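Local coordinates for geranylgeranyl pyrophosphate synthase (Corynebacterium glutamicum, PDB 3LMD) that catalyses the chain-elongating condensation of isoprenyl diphosphates to geranylgeranyl pyrophosphate, with magnesium as cofactor, at the interface of chains A and B. Sequence-based numbering; all coordinates share one arbitrary frame. Chains: chain A/B, Geranylgeranyl pyrophosphate synthase.

Contact 1: the interface of chains A and B. Residues chain A 61, 137-138, 141; chain B 118, 176-177, 180.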
loop_
_atom_site.group_PDB
_atom_site.type_symbol
_atom_site.label_atom_id
_atom_site.label_comp_id
_atom_site.label_asym_id
_atom_site.label_seq_id
_atom_site.Cartn_x
_atom_site.Cartn_y
_atom_site.Cartn_z
ATOM N N PHE A 61 18.085 -3.229 7.193
ATOM C CA PHE A 61 17.239 -2.951 8.364
ATOM C C PHE A 61 15.771 -3.171 8.039
ATOM O O PHE A 61 14.972 -3.523 8.903
ATOM C CB PHE A 61 17.482 -1.504 8.900
ATOM C CG PHE A 61 17.251 -0.423 7.854
ATOM C CD1 PHE A 61 15.956 0.002 7.536
ATOM C CD2 PHE A 61 18.326 0.159 7.195
ATOM C CE1 PHE A 61 15.748 0.976 6.550
ATOM C CE2 PHE A 61 18.124 1.131 6.205
ATOM C CZ PHE A 61 16.825 1.541 5.894
ATOM N N SER A 137 3.742 0.179 13.461
ATOM C CA SER A 137 4.436 0.934 12.454
ATOM C C SER A 137 5.128 -0.028 11.507
ATOM O O SER A 137 5.019 0.116 10.293
ATOM C CB SER A 137 5.427 1.926 13.069
ATOM O OG SER A 137 4.739 3.113 13.435
ATOM N N VAL A 138 5.829 -1.024 12.032
ATOM C CA VAL A 138 6.658 -1.778 11.114
ATOM C C VAL A 138 5.829 -2.708 10.247
ATOM O O VAL A 138 6.173 -2.921 9.092
ATOM C CB VAL A 138 7.909 -2.454 11.750
ATOM C CG1 VAL A 138 8.692 -1.451 12.587
ATOM C CG2 VAL A 138 7.546 -3.742 12.515
ATOM N N LEU A 141 4.569 -0.751 7.330
ATOM C CA LEU A 141 5.631 -0.523 6.367
ATOM C C LEU A 141 6.046 -1.816 5.658
ATOM O O LEU A 141 6.401 -1.791 4.469
ATOM C CB LEU A 141 6.846 0.166 7.007
ATOM C CG LEU A 141 6.538 1.598 7.503
ATOM C CD1 LEU A 141 7.791 2.207 8.146
ATOM C CD2 LEU A 141 6.037 2.473 6.380
ATOM N N MET B 118 1.768 6.263 12.222
ATOM C CA MET B 118 2.972 5.956 12.981
ATOM C C MET B 118 3.475 7.094 13.886
ATOM O O MET B 118 3.833 6.859 15.037
ATOM C CB MET B 118 4.044 5.466 12.022
ATOM C CG MET B 118 3.473 4.355 11.177
ATOM S SD MET B 118 4.642 3.579 10.078
ATOM C CE MET B 118 5.289 5.003 9.222
ATOM N N GLN B 176 10.784 5.902 5.312
ATOM C CA GLN B 176 9.946 5.831 6.526
ATOM C C GLN B 176 10.478 4.766 7.508
ATOM O O GLN B 176 10.527 4.983 8.720
ATOM C CB GLN B 176 8.479 5.499 6.152
ATOM C CG GLN B 176 7.816 6.539 5.230
ATOM C CD GLN B 176 6.415 6.103 4.721
ATOM O OE1 GLN B 176 6.291 5.304 3.789
ATOM N NE2 GLN B 176 5.371 6.639 5.331
ATOM N N MET B 177 10.843 3.603 6.997
ATOM C CA MET B 177 11.384 2.519 7.868
ATOM C C MET B 177 12.715 2.958 8.472
ATOM O O MET B 177 12.982 2.711 9.636
ATOM C CB MET B 177 11.599 1.211 7.060
ATOM C CG MET B 177 11.941 -0.009 7.956
ATOM S SD MET B 177 10.518 -0.580 8.982
ATOM C CE MET B 177 9.785 -1.661 7.785
ATOM N N THR B 180 12.058 5.282 11.223
ATOM C CA THR B 180 11.491 4.492 12.326
ATOM C C THR B 180 12.545 3.709 13.120
ATOM O O THR B 180 12.529 3.738 14.348
ATOM C CB THR B 180 10.383 3.519 11.844
ATOM O OG1 THR B 180 9.324 4.280 11.263
ATOM C CG2 THR B 180 9.808 2.729 13.026
#

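Contact 2: the interface of chains A and B. Residues chain A 114, 140-141, 144; chain B 114, 118, 140, 144.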
loop_
_atom_site.group_PDB
_atom_site.type_symbol
_atom_site.label_atom_id
_atom_site.label_comp_id
_atom_site.label_asym_id
_atom_site.label_seq_id
_atom_site.Cartn_x
_atom_site.Cartn_y
_atom_site.Cartn_z
ATOM N N HIS A 114 -1.375 -5.721 6.906
ATOM C CA HIS A 114 -2.245 -4.584 7.259
ATOM C C HIS A 114 -3.458 -5.031 8.070
ATOM O O HIS A 114 -3.928 -4.318 8.951
ATOM C CB HIS A 114 -2.704 -3.823 6.018
ATOM C CG HIS A 114 -1.634 -2.973 5.401
ATOM N ND1 HIS A 114 -0.318 -3.006 5.817
ATOM C CD2 HIS A 114 -1.687 -2.069 4.395
ATOM C CE1 HIS A 114 0.392 -2.154 5.094
ATOM N NE2 HIS A 114 -0.417 -1.571 4.226
ATOM N N ILE A 140 2.870 -2.013 9.075
ATOM C CA ILE A 140 2.289 -1.167 8.030
ATOM C C ILE A 140 3.327 -1.017 6.924
ATOM O O ILE A 140 3.014 -1.120 5.735
ATOM C CB ILE A 140 1.977 0.200 8.572
ATOM C CG1 ILE A 140 0.772 0.114 9.520
ATOM C CG2 ILE A 140 1.601 1.179 7.410
ATOM C CD1 ILE A 140 0.568 1.468 10.326
ATOM N N LEU A 141 4.569 -0.751 7.330
ATOM C CA LEU A 141 5.631 -0.523 6.367
ATOM C C LEU A 141 6.046 -1.816 5.658
ATOM O O LEU A 141 6.401 -1.791 4.469
ATOM C CB LEU A 141 6.846 0.166 7.007
ATOM C CG LEU A 141 6.538 1.598 7.503
ATOM C CD1 LEU A 141 7.791 2.207 8.146
ATOM C CD2 LEU A 141 6.037 2.473 6.380
ATOM N N ASP A 144 3.599 -2.209 2.976
ATOM C CA ASP A 144 3.843 -1.252 1.874
ATOM C C ASP A 144 5.031 -1.643 0.980
ATOM O O ASP A 144 4.981 -1.464 -0.266
ATOM C CB ASP A 144 4.067 0.164 2.414
ATOM C CG ASP A 144 2.791 0.770 3.007
ATOM O OD1 ASP A 144 1.706 0.174 2.849
ATOM O OD2 ASP A 144 2.867 1.843 3.637
ATOM N N HIS B 114 -0.194 6.858 5.937
ATOM C CA HIS B 114 0.541 5.819 6.679
ATOM C C HIS B 114 1.535 6.424 7.666
ATOM O O HIS B 114 1.766 5.885 8.744
ATOM C CB HIS B 114 1.267 4.863 5.734
ATOM C CG HIS B 114 0.359 3.897 5.036
ATOM N ND1 HIS B 114 -1.018 3.974 5.114
ATOM C CD2 HIS B 114 0.631 2.834 4.245
ATOM C CE1 HIS B 114 -1.552 2.995 4.401
ATOM N NE2 HIS B 114 -0.572 2.288 3.865
ATOM N N MET B 118 1.768 6.263 12.222
ATOM C CA MET B 118 2.972 5.956 12.981
ATOM C C MET B 118 3.475 7.094 13.886
ATOM O O MET B 118 3.833 6.859 15.037
ATOM C CB MET B 118 4.044 5.466 12.022
ATOM C CG MET B 118 3.473 4.355 11.177
ATOM S SD MET B 118 4.642 3.579 10.078
ATOM C CE MET B 118 5.289 5.003 9.222
ATOM N N ILE B 140 -4.912 3.493 7.637
ATOM C CA ILE B 140 -4.117 2.491 6.923
ATOM C C ILE B 140 -4.863 2.130 5.644
ATOM O O ILE B 140 -4.273 2.032 4.565
ATOM C CB ILE B 140 -3.972 1.245 7.752
ATOM C CG1 ILE B 140 -3.027 1.519 8.931
ATOM C CG2 ILE B 140 -3.350 0.088 6.901
ATOM C CD1 ILE B 140 -3.050 0.331 9.985
ATOM N N ASP B 144 -4.158 2.614 1.600
ATOM C CA ASP B 144 -4.152 1.476 0.655
ATOM C C ASP B 144 -5.084 1.681 -0.550
ATOM O O ASP B 144 -4.741 1.290 -1.698
ATOM C CB ASP B 144 -4.529 0.170 1.363
ATOM C CG ASP B 144 -3.445 -0.296 2.339
ATOM O OD1 ASP B 144 -2.341 0.286 2.345
ATOM O OD2 ASP B 144 -3.691 -1.246 3.109
#

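Contact 1: the interface of chains A and B
A:Leu141 pushes its isobutyl group between B:Met118 on one flank and B:Gln176 and B:Met177 on the other, and it loses more surface to the partner, 75 Å², than any other residue of the patch. Its helix, 132-157, lies here against helices 95-118 and 159-181 of chain B, in a dimer of the kind usual for prenyl synthases of the FPP/GGPP family. With chi2 at 179° the A:Leu141 CD1 branch runs straight on from CA and reaches the backbone of helix 159-181, ending 3.5 Å from B:Met177 N. The second branch, CD2, turns towards the aliphatic part of B:Gln176, with CD2 and B:Gln176 CB 3.9 Å apart. B:Met177 curls round the base of the leucine. Its CG is trans to the backbone N (chi1 -171°), and bends at chi2 and chi3 then swing the thioether back, bringing CE within 3.5 Å of A:Leu141 CB. Further out, B:Met177 CG passes the ring carbon A:Phe61 CD1 at 4.0 Å, the two side chains sliding past each other in opposite directions. B:Met118 belongs to the DDVMD stretch, the first aspartate-rich motif, whose Asp115 and Asp119 bind metal. The sulfur SD of B:Met118, a poorly ordered side chain, lies 3.8 Å from A:Leu141 CG. It also touches A:Ser137 CB, although the still closer approach of B:Met118 CB and CG to the hydroxyl A:Ser137 OG is doubtful. The bend at chi3 turns its methyl CE towards both leucine branches. Behind the leucine pocket, the hydroxyl B:Thr180 OG1 donates to the carbonyl oxygen B:Gln176 O, one turn earlier in the same helix, at 2.9 Å.

Contact 2: the interface of chains A and B
With chi1 at -74° in A:His114 and -69° in B:Asp144, each side chain has CG beside its own backbone N, and the imidazole and carboxylate advance on one another from opposite directions. The histidine directly precedes DDVMD, the first aspartate-rich motif of the FPP/GGPP synthase family. The carboxylate meets the CD2 edge of the ring almost coplanar with it, A:His114 CD2 lying 3.2 Å from B:Asp144 CG; the still closer approach of B:Asp144 OD2 is too short to be trusted. B:His114 and A:Asp144 repeat the arrangement across the two-fold axis. Within each chain a hydrogen bond ties the same two residues: A:His114 NE2 donates to A:Asp144 OD1 at 3.1 Å. The acceptor sits in the ring plane, whereas the N-H arrives on the syn side of the oxygen, well out of the carboxylate plane. This bond helps fix the ring's rotation. The two imidazoles meet edge-to-face, their planes 84° apart and their centroids separated by 5.6 Å. A:Asp144 OD1 and B:Asp144 OD1 come within 4.1 Å, a repulsion, if both are ionised, that the NE2 donors may soften. Beside the rings the isoleucines pack crosswise on the axis, A:Ile140 CD1 against B:Ile140 CD1 at 3.8 Å. Their other branch covers the histidines, A:Ile140 CG2 approaching B:His114 CD2 to 3.7 Å.

The C-alpha centres of contact 1 and contact 2 are about 9 Å apart, and both include A:Leu141 and B:Met118. Helix 132-157 of chain A takes part in both, against helix 95-118 of chain B, joined in contact 2 by helix 132-157 of the same chain. Contact 2 straddles the two-fold axis and holds the same histidine, isoleucine and aspartate from both chains; contact 1 lies off the axis, has a twin with the chains exchanged, and brings in helix 159-181. Together they form a continuous patch, polar and apolar near the axis and mostly apolar beside it. The metal-binding motif thus borders the dimer interface, which may help hold its helix in position.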